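Local coordinates for coclaurine N-methyltransferase (Coptis japonica, PDB 6GKV), which transfers a methyl group from S-adenosyl-L-methionine to the ring nitrogen of coclaurine and related tetrahydroisoquinoline alkaloids, at residues T69-L74 / T154-Q159; V127-L130 / A136-L139; H140-Q143 / R149-A152; Y235-L240 / W245-V250; M305-T308 / N312-E315. All coordinates share one frame; numbering follows the deposited sequence.

Contact 1 (T69-L74 / T154-Q159). With SAH (S-adenosyl-L-homocysteine), chain C.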
# COMPACT_ATOMS: atom_id res chain seq x y z
N THR A 69 14.69 22.75 -17.57
CA THR A 69 14.68 23.82 -16.57
C THR A 69 14.78 23.25 -15.13
O THR A 69 14.90 24.02 -14.17
CB THR A 69 13.41 24.72 -16.69
OG1 THR A 69 12.24 23.91 -16.84
CG2 THR A 69 13.51 25.70 -17.87
N LEU A 70 14.73 21.92 -14.99
CA LEU A 70 15.09 21.25 -13.74
C LEU A 70 16.60 21.00 -13.70
O LEU A 70 17.23 21.16 -12.65
CB LEU A 70 14.33 19.93 -13.56
CG LEU A 70 14.73 18.92 -12.46
CD1 LEU A 70 14.85 19.58 -11.09
CD2 LEU A 70 13.76 17.74 -12.43
N ASP A 71 17.17 20.62 -14.84
CA ASP A 71 18.61 20.41 -14.94
C ASP A 71 19.39 21.74 -14.87
O ASP A 71 20.60 21.74 -14.68
CB ASP A 71 18.97 19.67 -16.23
CG ASP A 71 20.46 19.33 -16.32
OD1 ASP A 71 20.92 18.46 -15.56
OD2 ASP A 71 21.18 19.95 -17.15
N SER A 72 18.69 22.86 -15.02
CA SER A 72 19.36 24.16 -15.01
C SER A 72 19.40 24.81 -13.63
O SER A 72 20.46 25.30 -13.21
CB SER A 72 18.70 25.13 -16.00
OG SER A 72 19.35 25.10 -17.26
N GLN A 73 18.26 24.85 -12.94
CA GLN A 73 18.20 25.49 -11.63
C GLN A 73 18.91 24.63 -10.59
O GLN A 73 19.52 25.14 -9.65
CB GLN A 73 16.75 25.75 -11.20
CG GLN A 73 16.06 26.88 -11.97
CD GLN A 73 14.77 27.35 -11.32
OE1 GLN A 73 14.76 27.78 -10.16
NE2 GLN A 73 13.68 27.28 -12.07
N LEU A 74 18.84 23.33 -10.82
CA LEU A 74 19.36 22.32 -9.91
C LEU A 74 20.17 21.33 -10.76
O LEU A 74 20.06 21.36 -11.98
CB LEU A 74 18.20 21.63 -9.19
CG LEU A 74 18.39 20.88 -7.88
CD1 LEU A 74 19.11 21.73 -6.84
CD2 LEU A 74 17.01 20.47 -7.40
N THR A 154 22.93 10.07 -16.89
CA THR A 154 22.66 11.43 -16.44
C THR A 154 22.29 12.34 -17.61
O THR A 154 22.74 12.11 -18.71
CB THR A 154 23.87 12.05 -15.76
OG1 THR A 154 24.43 11.11 -14.84
CG2 THR A 154 23.45 13.25 -15.00
N ASN A 155 21.49 13.37 -17.36
CA ASN A 155 21.27 14.41 -18.36
C ASN A 155 22.04 15.68 -18.00
O ASN A 155 21.77 16.77 -18.52
CB ASN A 155 19.78 14.72 -18.50
CG ASN A 155 19.18 15.31 -17.23
OD1 ASN A 155 19.74 15.17 -16.14
ND2 ASN A 155 18.03 15.95 -17.37
N SER A 156 23.03 15.52 -17.12
CA SER A 156 23.77 16.64 -16.54
C SER A 156 25.25 16.59 -16.95
O SER A 156 26.00 15.73 -16.49
CB SER A 156 23.62 16.63 -15.01
OG SER A 156 24.58 17.43 -14.36
N VAL A 157 25.64 17.51 -17.83
CA VAL A 157 27.00 17.55 -18.36
C VAL A 157 28.05 17.67 -17.26
O VAL A 157 29.19 17.26 -17.44
CB VAL A 157 27.19 18.73 -19.33
CG1 VAL A 157 26.30 18.56 -20.55
CG2 VAL A 157 26.91 20.04 -18.63
N SER A 158 27.64 18.20 -16.12
CA SER A 158 28.53 18.34 -14.97
C SER A 158 28.71 17.01 -14.22
O SER A 158 29.74 16.79 -13.60
CB SER A 158 27.99 19.42 -14.04
OG SER A 158 28.47 19.28 -12.73
N GLN A 159 27.71 16.14 -14.29
CA GLN A 159 27.77 14.86 -13.57
C GLN A 159 28.51 13.78 -14.39
O GLN A 159 29.24 12.97 -13.83
CB GLN A 159 26.34 14.41 -13.19
CG GLN A 159 25.70 15.32 -12.14
CD GLN A 159 24.30 14.89 -11.72
OE1 GLN A 159 23.77 13.89 -12.20
NE2 GLN A 159 23.69 15.65 -10.81
N SAH C . 21.06 9.46 -7.56
CA SAH C . 22.01 10.48 -7.14
CB SAH C . 21.39 11.86 -7.20
CG SAH C . 19.90 11.94 -6.89
SD SAH C . 19.24 13.60 -7.22
C SAH C . 22.53 10.22 -5.73
O SAH C . 21.91 9.43 -5.02
OXT SAH C . 23.54 10.78 -5.30
C5' SAH C . 18.41 13.09 -8.75
C4' SAH C . 19.36 12.69 -9.89
O4' SAH C . 18.63 12.36 -11.06
C3' SAH C . 20.31 13.81 -10.28
O3' SAH C . 21.56 13.25 -10.62
C2' SAH C . 19.74 14.40 -11.55
O2' SAH C . 20.79 14.86 -12.36
C1' SAH C . 19.01 13.20 -12.14
N9 SAH C . 17.84 13.57 -12.98
C8 SAH C . 16.78 14.38 -12.65
N7 SAH C . 15.94 14.44 -13.72
C5 SAH C . 16.46 13.67 -14.72
C6 SAH C . 16.03 13.38 -16.02
N6 SAH C . 14.90 13.90 -16.51
N1 SAH C . 16.80 12.55 -16.82
C2 SAH C . 17.98 12.02 -16.33
N3 SAH C . 18.40 12.31 -15.05
C4 SAH C . 17.65 13.13 -14.26

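Contact 2 (V127-L130 / A136-L139)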
# COMPACT_ATOMS: atom_id res chain seq x y z
N VAL A 127 25.38 -3.47 -14.06
CA VAL A 127 24.60 -2.57 -13.21
C VAL A 127 24.33 -1.21 -13.86
O VAL A 127 25.25 -0.55 -14.32
CB VAL A 127 25.30 -2.34 -11.87
CG1 VAL A 127 24.42 -1.49 -10.92
CG2 VAL A 127 25.63 -3.66 -11.24
N LEU A 128 23.07 -0.81 -13.88
CA LEU A 128 22.64 0.48 -14.42
C LEU A 128 22.19 1.42 -13.31
O LEU A 128 21.30 1.10 -12.52
CB LEU A 128 21.52 0.29 -15.42
CG LEU A 128 20.90 1.52 -16.07
CD1 LEU A 128 21.96 2.29 -16.82
CD2 LEU A 128 19.78 1.09 -17.02
N ASP A 129 22.80 2.60 -13.27
CA ASP A 129 22.51 3.58 -12.24
C ASP A 129 21.78 4.77 -12.86
O ASP A 129 22.41 5.68 -13.41
CB ASP A 129 23.81 4.01 -11.56
CG ASP A 129 23.58 4.96 -10.40
OD1 ASP A 129 22.44 5.03 -9.90
OD2 ASP A 129 24.55 5.62 -9.98
N LEU A 130 20.45 4.75 -12.78
CA LEU A 130 19.62 5.78 -13.41
C LEU A 130 19.52 7.02 -12.54
O LEU A 130 18.99 6.98 -11.43
CB LEU A 130 18.21 5.25 -13.70
CG LEU A 130 18.13 4.25 -14.85
CD1 LEU A 130 16.71 3.76 -15.06
CD2 LEU A 130 18.66 4.88 -16.12
N ALA A 136 28.14 8.52 -6.56
CA ALA A 136 28.43 7.91 -5.27
C ALA A 136 28.20 6.39 -5.31
O ALA A 136 29.04 5.61 -4.82
CB ALA A 136 27.58 8.54 -4.19
N LEU A 137 27.09 5.98 -5.92
CA LEU A 137 26.75 4.56 -6.02
C LEU A 137 27.52 3.85 -7.13
O LEU A 137 28.02 2.75 -6.93
CB LEU A 137 25.25 4.38 -6.25
CG LEU A 137 24.69 2.96 -6.38
CD1 LEU A 137 24.97 2.10 -5.13
CD2 LEU A 137 23.20 3.03 -6.66
N THR A 138 27.62 4.49 -8.30
CA THR A 138 28.37 3.93 -9.42
C THR A 138 29.79 3.56 -8.99
O THR A 138 30.21 2.42 -9.15
CB THR A 138 28.43 4.91 -10.60
OG1 THR A 138 27.15 4.96 -11.23
CG2 THR A 138 29.46 4.47 -11.63
N LEU A 139 30.50 4.53 -8.43
CA LEU A 139 31.90 4.33 -8.05
C LEU A 139 32.04 3.26 -6.96
O LEU A 139 33.00 2.49 -6.95
CB LEU A 139 32.50 5.65 -7.58
CG LEU A 139 32.32 6.76 -8.62
CD1 LEU A 139 32.90 8.12 -8.17
CD2 LEU A 139 32.91 6.28 -9.94
O HOH W 1 25.40 7.26 -8.32

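Contact 3 (H140-Q143 / R149-A152)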
# COMPACT_ATOMS: atom_id res chain seq x y z
N HIS A 140 31.07 3.22 -6.06
CA HIS A 140 31.11 2.32 -4.92
C HIS A 140 30.91 0.88 -5.37
O HIS A 140 31.67 -0.02 -4.99
CB HIS A 140 30.05 2.72 -3.89
CG HIS A 140 29.99 1.84 -2.69
ND1 HIS A 140 29.18 0.72 -2.62
CD2 HIS A 140 30.64 1.91 -1.50
CE1 HIS A 140 29.33 0.15 -1.44
NE2 HIS A 140 30.21 0.85 -0.74
N VAL A 141 29.88 0.66 -6.18
CA VAL A 141 29.62 -0.66 -6.73
C VAL A 141 30.76 -1.07 -7.66
O VAL A 141 31.22 -2.22 -7.62
CB VAL A 141 28.27 -0.70 -7.49
CG1 VAL A 141 28.11 -1.99 -8.29
CG2 VAL A 141 27.11 -0.53 -6.53
N ALA A 142 31.23 -0.13 -8.48
CA ALA A 142 32.33 -0.41 -9.39
C ALA A 142 33.52 -0.90 -8.60
O ALA A 142 34.18 -1.86 -9.01
CB ALA A 142 32.71 0.83 -10.20
N GLN A 143 33.78 -0.27 -7.46
CA GLN A 143 35.05 -0.48 -6.81
C GLN A 143 35.27 -1.90 -6.37
O GLN A 143 36.11 -2.57 -6.96
CB GLN A 143 35.27 0.51 -5.66
CG GLN A 143 36.23 1.55 -6.18
CD GLN A 143 36.66 2.59 -5.20
OE1 GLN A 143 36.14 3.71 -5.21
NE2 GLN A 143 37.66 2.26 -4.39
N ARG A 149 30.05 -4.26 -14.33
CA ARG A 149 30.26 -3.25 -15.36
C ARG A 149 29.16 -2.21 -15.19
O ARG A 149 28.10 -2.28 -15.81
CB ARG A 149 30.30 -3.91 -16.74
CG ARG A 149 30.02 -3.08 -17.99
CD ARG A 149 29.61 -4.02 -19.16
NE ARG A 149 28.81 -5.18 -18.71
CZ ARG A 149 29.29 -6.40 -18.45
NH1 ARG A 149 30.59 -6.66 -18.58
NH2 ARG A 149 28.48 -7.37 -18.03
N VAL A 150 29.43 -1.27 -14.30
CA VAL A 150 28.42 -0.31 -13.92
C VAL A 150 28.22 0.69 -15.03
O VAL A 150 29.19 1.12 -15.67
CB VAL A 150 28.80 0.40 -12.61
CG1 VAL A 150 28.87 -0.59 -11.49
CG2 VAL A 150 30.14 1.07 -12.75
N THR A 151 26.96 1.04 -15.28
CA THR A 151 26.63 2.08 -16.25
C THR A 151 25.81 3.21 -15.63
O THR A 151 24.71 3.00 -15.12
CB THR A 151 25.85 1.49 -17.44
OG1 THR A 151 26.51 0.31 -17.93
CG2 THR A 151 25.72 2.54 -18.54
N ALA A 152 26.34 4.43 -15.67
CA ALA A 152 25.66 5.56 -15.06
C ALA A 152 24.92 6.39 -16.11
O ALA A 152 25.45 6.65 -17.17
CB ALA A 152 26.66 6.41 -14.30

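Contact 4 (Y235-L240 / W245-V250)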
# COMPACT_ATOMS: atom_id res chain seq x y z
N TYR A 235 1.40 13.60 -2.90
CA TYR A 235 1.02 14.90 -3.48
C TYR A 235 2.06 15.55 -4.38
O TYR A 235 3.28 15.44 -4.16
CB TYR A 235 0.64 15.89 -2.36
CG TYR A 235 1.70 16.13 -1.29
CD1 TYR A 235 2.00 15.16 -0.34
CD2 TYR A 235 2.35 17.35 -1.19
CE1 TYR A 235 2.95 15.38 0.66
CE2 TYR A 235 3.29 17.59 -0.21
CZ TYR A 235 3.58 16.60 0.72
OH TYR A 235 4.51 16.83 1.70
N HIS A 236 1.55 16.21 -5.41
CA HIS A 236 2.33 17.16 -6.20
C HIS A 236 2.91 18.20 -5.24
O HIS A 236 2.18 18.68 -4.35
CB HIS A 236 1.48 17.88 -7.25
CG HIS A 236 1.05 17.03 -8.41
ND1 HIS A 236 1.90 16.69 -9.45
CD2 HIS A 236 -0.16 16.51 -8.74
CE1 HIS A 236 1.25 15.98 -10.34
NE2 HIS A 236 -0.01 15.85 -9.94
N TYR A 237 4.19 18.56 -5.37
CA TYR A 237 4.71 19.63 -4.50
C TYR A 237 4.28 20.98 -5.08
O TYR A 237 5.06 21.65 -5.74
CB TYR A 237 6.24 19.50 -4.27
CG TYR A 237 6.57 19.81 -2.82
CD1 TYR A 237 5.66 19.42 -1.85
CD2 TYR A 237 7.77 20.42 -2.39
CE1 TYR A 237 5.84 19.67 -0.54
CE2 TYR A 237 7.98 20.64 -0.99
CZ TYR A 237 7.00 20.27 -0.09
OH TYR A 237 7.07 20.46 1.27
N GLU A 238 3.00 21.31 -4.87
CA GLU A 238 2.38 22.60 -5.23
C GLU A 238 1.83 23.25 -3.96
O GLU A 238 1.35 22.56 -3.09
CB GLU A 238 1.24 22.43 -6.23
CG GLU A 238 1.52 21.53 -7.43
CD GLU A 238 0.25 21.11 -8.18
OE1 GLU A 238 -0.86 21.32 -7.65
OE2 GLU A 238 0.38 20.57 -9.31
N PRO A 239 1.85 24.60 -3.87
CA PRO A 239 1.44 25.29 -2.63
C PRO A 239 0.04 24.91 -2.11
O PRO A 239 -0.87 24.76 -2.93
CB PRO A 239 1.48 26.78 -3.04
CG PRO A 239 2.47 26.82 -4.16
CD PRO A 239 2.30 25.54 -4.92
N LEU A 240 -0.10 24.77 -0.79
CA LEU A 240 -1.41 24.53 -0.18
C LEU A 240 -2.35 25.64 -0.54
O LEU A 240 -3.42 25.44 -1.12
CB LEU A 240 -1.33 24.46 1.34
CG LEU A 240 -0.57 23.32 1.97
CD1 LEU A 240 -0.35 23.61 3.44
CD2 LEU A 240 -1.44 22.14 1.81
N TRP A 245 4.51 29.37 1.83
CA TRP A 245 5.77 29.84 1.25
C TRP A 245 6.79 28.70 1.16
O TRP A 245 7.74 28.78 0.39
CB TRP A 245 6.35 31.00 2.09
CG TRP A 245 6.64 30.58 3.46
CD1 TRP A 245 5.78 30.62 4.53
CD2 TRP A 245 7.85 30.01 3.94
NE1 TRP A 245 6.39 30.10 5.65
CE2 TRP A 245 7.69 29.71 5.31
CE3 TRP A 245 9.09 29.71 3.34
CZ2 TRP A 245 8.68 29.14 6.11
CZ3 TRP A 245 10.10 29.14 4.14
CH2 TRP A 245 9.88 28.85 5.50
N PHE A 246 6.57 27.63 1.92
CA PHE A 246 7.56 26.56 2.07
C PHE A 246 7.64 25.62 0.85
O PHE A 246 8.72 25.12 0.49
CB PHE A 246 7.24 25.74 3.34
CG PHE A 246 8.14 24.53 3.55
CD1 PHE A 246 9.43 24.67 4.03
CD2 PHE A 246 7.67 23.25 3.29
CE1 PHE A 246 10.25 23.57 4.21
CE2 PHE A 246 8.49 22.16 3.46
CZ PHE A 246 9.77 22.32 3.93
N THR A 247 6.50 25.37 0.22
CA THR A 247 6.46 24.35 -0.82
C THR A 247 7.36 24.71 -2.00
O THR A 247 8.03 23.85 -2.56
CB THR A 247 5.02 24.10 -1.30
OG1 THR A 247 4.22 23.70 -0.19
CG2 THR A 247 5.00 22.99 -2.33
N GLU A 248 7.42 26.00 -2.35
CA GLU A 248 8.29 26.42 -3.46
C GLU A 248 9.59 27.09 -3.04
O GLU A 248 10.36 27.53 -3.89
CB GLU A 248 7.53 27.34 -4.40
CG GLU A 248 6.65 26.60 -5.36
CD GLU A 248 5.63 27.49 -6.04
OE1 GLU A 248 5.66 28.71 -5.79
OE2 GLU A 248 4.80 26.96 -6.81
N TYR A 249 9.83 27.19 -1.74
CA TYR A 249 11.07 27.74 -1.18
C TYR A 249 12.32 27.13 -1.80
O TYR A 249 13.24 27.85 -2.15
CB TYR A 249 11.05 27.50 0.34
CG TYR A 249 12.21 27.96 1.23
CD1 TYR A 249 12.86 29.20 1.06
CD2 TYR A 249 12.56 27.18 2.32
CE1 TYR A 249 13.88 29.60 1.96
CE2 TYR A 249 13.55 27.56 3.21
CZ TYR A 249 14.21 28.77 3.04
OH TYR A 249 15.18 29.07 3.98
N VAL A 250 12.37 25.80 -1.96
CA VAL A 250 13.60 25.11 -2.35
C VAL A 250 13.60 24.60 -3.80
O VAL A 250 14.54 24.85 -4.56
CB VAL A 250 13.88 23.93 -1.41
CG1 VAL A 250 14.88 22.97 -2.01
CG2 VAL A 250 14.38 24.44 -0.08

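Contact 5 (M305-T308 / N312-E315)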
# COMPACT_ATOMS: atom_id res chain seq x y z
N MET A 305 33.91 31.37 -3.73
CA MET A 305 33.51 30.49 -4.81
C MET A 305 32.20 30.94 -5.46
O MET A 305 32.04 30.86 -6.68
CB MET A 305 33.39 29.07 -4.29
CG MET A 305 32.85 28.09 -5.30
SD MET A 305 32.58 26.50 -4.52
CE MET A 305 34.24 26.08 -3.98
N PHE A 306 31.27 31.42 -4.63
CA PHE A 306 29.96 31.85 -5.09
C PHE A 306 30.03 33.24 -5.73
O PHE A 306 29.28 33.56 -6.66
CB PHE A 306 28.94 31.84 -3.94
CG PHE A 306 28.35 30.48 -3.65
CD1 PHE A 306 28.90 29.33 -4.20
CD2 PHE A 306 27.22 30.35 -2.83
CE1 PHE A 306 28.34 28.08 -3.93
CE2 PHE A 306 26.66 29.11 -2.57
CZ PHE A 306 27.22 27.97 -3.12
N GLU A 307 30.93 34.07 -5.22
CA GLU A 307 31.23 35.35 -5.86
C GLU A 307 31.78 35.12 -7.28
O GLU A 307 31.32 35.74 -8.24
CB GLU A 307 32.21 36.18 -5.02
CG GLU A 307 31.54 37.03 -3.91
CD GLU A 307 32.50 37.44 -2.78
OE1 GLU A 307 33.73 37.22 -2.92
OE2 GLU A 307 32.03 37.99 -1.76
N THR A 308 32.73 34.20 -7.40
CA THR A 308 33.36 33.91 -8.69
C THR A 308 32.37 33.34 -9.70
O THR A 308 32.44 33.65 -10.90
CB THR A 308 34.56 32.93 -8.55
OG1 THR A 308 35.54 33.51 -7.68
CG2 THR A 308 35.21 32.66 -9.91
N ASN A 312 28.53 39.08 -8.37
CA ASN A 312 28.35 40.12 -7.37
C ASN A 312 28.02 39.47 -6.04
O ASN A 312 27.46 38.38 -6.01
CB ASN A 312 27.22 41.05 -7.80
CG ASN A 312 25.92 40.30 -8.06
OD1 ASN A 312 25.05 40.23 -7.18
ND2 ASN A 312 25.80 39.71 -9.24
N GLU A 313 28.33 40.15 -4.94
CA GLU A 313 28.13 39.59 -3.61
C GLU A 313 26.66 39.35 -3.29
O GLU A 313 26.33 38.35 -2.66
CB GLU A 313 28.77 40.48 -2.55
CG GLU A 313 30.24 40.71 -2.79
CD GLU A 313 30.97 41.22 -1.56
OE1 GLU A 313 30.70 40.68 -0.45
OE2 GLU A 313 31.81 42.14 -1.70
N GLU A 314 25.78 40.26 -3.74
CA GLU A 314 24.32 40.13 -3.53
C GLU A 314 23.78 38.75 -3.91
O GLU A 314 22.94 38.18 -3.20
CB GLU A 314 23.56 41.20 -4.33
CG GLU A 314 23.78 42.63 -3.85
CD GLU A 314 25.09 43.23 -4.36
OE1 GLU A 314 25.10 43.78 -5.49
OE2 GLU A 314 26.10 43.15 -3.64
N GLU A 315 24.26 38.20 -5.01
CA GLU A 315 23.73 36.95 -5.52
C GLU A 315 24.47 35.78 -4.88
O GLU A 315 23.96 34.67 -4.80
CB GLU A 315 23.84 36.90 -7.04
CG GLU A 315 22.96 37.94 -7.72
CD GLU A 315 22.87 37.74 -9.21
OE1 GLU A 315 22.52 36.62 -9.64
OE2 GLU A 315 23.11 38.71 -9.96

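Contact 1 (T69-L74 / T154-Q159)
Segment 69-74, with a weakly bonded helical turn at 70-73, comes nearest 154-159 where D71 and S156 sit with their CA atoms 6.6 Å apart, and no backbone bond joins the two. Residues 154-159 lead from the end of strand 149-154 into helix 157-168 of the Rossmann-like methyltransferase fold and form part of the S-adenosyl-L-homocysteine pocket. With CG anti to the backbone N (chi1 -175°), the D71 carboxylate reaches across, and OD1 lies 3.3 Å from S156 CB. D71 OD1 and OD2 each stand 3.5 Å from N155 O, acceptors beside an acceptor, and E76 adds a negative charge nearby; such surroundings could raise the affinity of D71 for a proton. S156 is the N-cap of the following helix: its OG takes a weak bond from Q159 N and has a stronger one with Y75 O. On the cofactor side, N155 CG packs 3.6 Å from SAH C2. With an alanine here the adenine would probably lose its flat amide neighbour and be freer to shift. Beside the ribose, Q159 OE1 is placed 2.8 Å from SAH O3', though crowding makes its position less sure, and Q159 NE2 adds a weak bond to SAH O3' at 3.2 Å.

Contact 2 (V127-L130 / A136-L139)
L137 is the first residue of 136-139 to meet the strand, and everything it and T138 meet there belongs to one residue, D129. From L137, CD2 sits 3.9 Å from D129 OD1, a methyl against a carboxylate oxygen; the same leucine also packs on L195 of strand 191-197 and on L112 and Y115 of helix 104-118. Its backbone N reaches the carboxylate through a water: L137 N donates a hydrogen bond to this water at 3.2 Å, and the water donates onward to D129 OD2, modelled unusually short at 2.5 Å. T138 makes the direct bond. Chi1 of -73° sets OG1 beside its own backbone N, where T138 OG1 donates to D129 OD2 at 3.0 Å, OD2 accepting through its anti lone pair, the one turned away from OD1. OD2 is gripped by the hydroxyl and, less surely, by the water, while OD1 is buried with no polar partner in the model, which might make a neutral, protonated carboxyl easier to reach. D129 lies about 5 Å from the bound S-adenosyl-L-homocysteine, and G131, two residues on, gives that ligand a backbone oxygen. Strand 126-130, the glycine-bearing turn and helix 136-143 fit the GxG cofactor-binding motif of Rossmann-type methyltransferases.

Contact 3 (H140-Q143 / R149-A152)
V150 carries this contact with both branches: a chi1 of -63° puts CG1 beside its own backbone N and CG2 between that N and the carbonyl carbon, so the two methyls reach different residues of the helix. V141, whose CG1 stands anti to its N (chi1 169°), sends that methyl out to meet one of them. The pair belongs to the beta-alpha-beta unit made by strand 126-130, helix 136-143 and strand 149-154 of the Rossmann-like fold, and it seats the last turn of the helix on the second strand. V141 CG1 and V150 CG1 touch at 3.6 Å, methyl against methyl. On the other branch V150 CG2 lies 3.6 Å from A142 CB, whose small side chain lets the helix come in close, the A142 and V150 CA atoms being 6.0 Å apart. All of this is apolar, and no hydrogen bond crosses between the segments. Further cover comes from V127 and V175, which pack on V150, and from C116 of helix 104-118 on V141. The cofactor is remote, with V141 about 11 Å from the bound S-adenosyl-L-homocysteine, so this is plain core packing. V150 CG1 also presses toward the helix backbone itself, ending 3.9 Å from A142 N.

Contact 4 (Y235-L240 / W245-V250)
An inverse gamma turn centred on Y237, just after strand 235-236, meets T247 in the long connection that leads on to strand 257-258. The turn, closed by a weak bond from E238 N to H236 O, presents the phenol ring to T247. In T247 a chi1 of -58° sets OG1 beside the backbone N and leaves CG2 anti to it; that methyl sits squarely over one ring face, T247 CG2 lying 3.6 Å from the Y237 centroid and 11° off the normal, a CH-pi contact. The same methyl is wedged against the chain that follows, 3.6 Å from E238 C. T247 O passes near the ring too, 3.4 Å from Y237 CD2. At the edge of the phenol, close to its plane, F246 brings in CE2, 3.1 Å from Y237 OH, while the hydroxyl meets the F246 ring obliquely. Farther along the chain, P239 and E248 make a looser pair: E248 OE2 lies 3.4 Å from P239 CD, a carboxylate oxygen against the CD and CG carbons of the proline. The T247 hydroxyl is engaged elsewhere, with D244 OD2, which also takes L240 N. Y237 packs on M333, a residue lining the pocket of the bound N-methylheliamine. With no hydrogen bond crossing directly, the two segments are joined mainly by apolar touches, while the T247 hydroxyl and L240 N are both tied to D244 in the short link between them.

Contact 5 (M305-T308 / N312-E315)
E313 and E307 run side by side, pointing the same way, and following E313 outward shows how one carboxylate oxygen accounts for most of the contact. At the base, E313 CB is 4.2 Å from E307 OE2. CG lies beside its own backbone N (chi1 -57°), and here the touch is closer: E313 CG to E307 OE2 is 3.4 Å, with E307 CG at 4.1 Å and E307 CD at 4.0 Å from E313 CG. E313 CD keeps the same distance, 3.4 Å, from E307 OE2. At the tip, E313 OE1 stands 3.3 Å from E307 OE2, two acceptors with no bond between them, while the other oxygen, E313 OE2, is farther off. The carboxylate planes are turned 63° apart. This is the surface junction where helix 299-309 gives way, through a short turn, to the long helix 313-335. N312 is the N-cap of that second helix: its OD1 takes a weak bond from E315 N, and its ND2 gives a straighter one to E315 OE2, 3.0 Å long at 162°, reaching it from above the carboxylate plane. E313 itself sits in the first turn, where the positive end of the helix could offset part of its repulsion with E307. An alanine at E307 takes away the CG and CD alongside E313 CG, and E313 would probably lose that neighbour and be freer to turn. On the buried side, F306 packs on A316, L319 and W323, and its ring meets that of F81.

How the contacts relate
Contacts 2 and 3 share helix 136-143, with centres 5 Å apart, and adjacent strands join them: V127 O to T151 N at 2.5 Å and D129 N to T151 O at 2.7 Å are probable hydrogen bonds. Strand 149-154 then runs into contact 1, so contacts 1 to 3 adjoin in the Rossmann-like part of the chain, and contact 1 holds N155 and Q159 of the S-adenosyl-L-homocysteine pocket. Contact 4 lies across the chain's centre from contact 2, with Y237 about 5 Å from the bound N-methylheliamine. Contact 5 is peripheral, its nearest atoms about 10 Å from contact 1, yet it starts helix 313-335, against which L74 of contact 1 and F246 of contact 4 both pack.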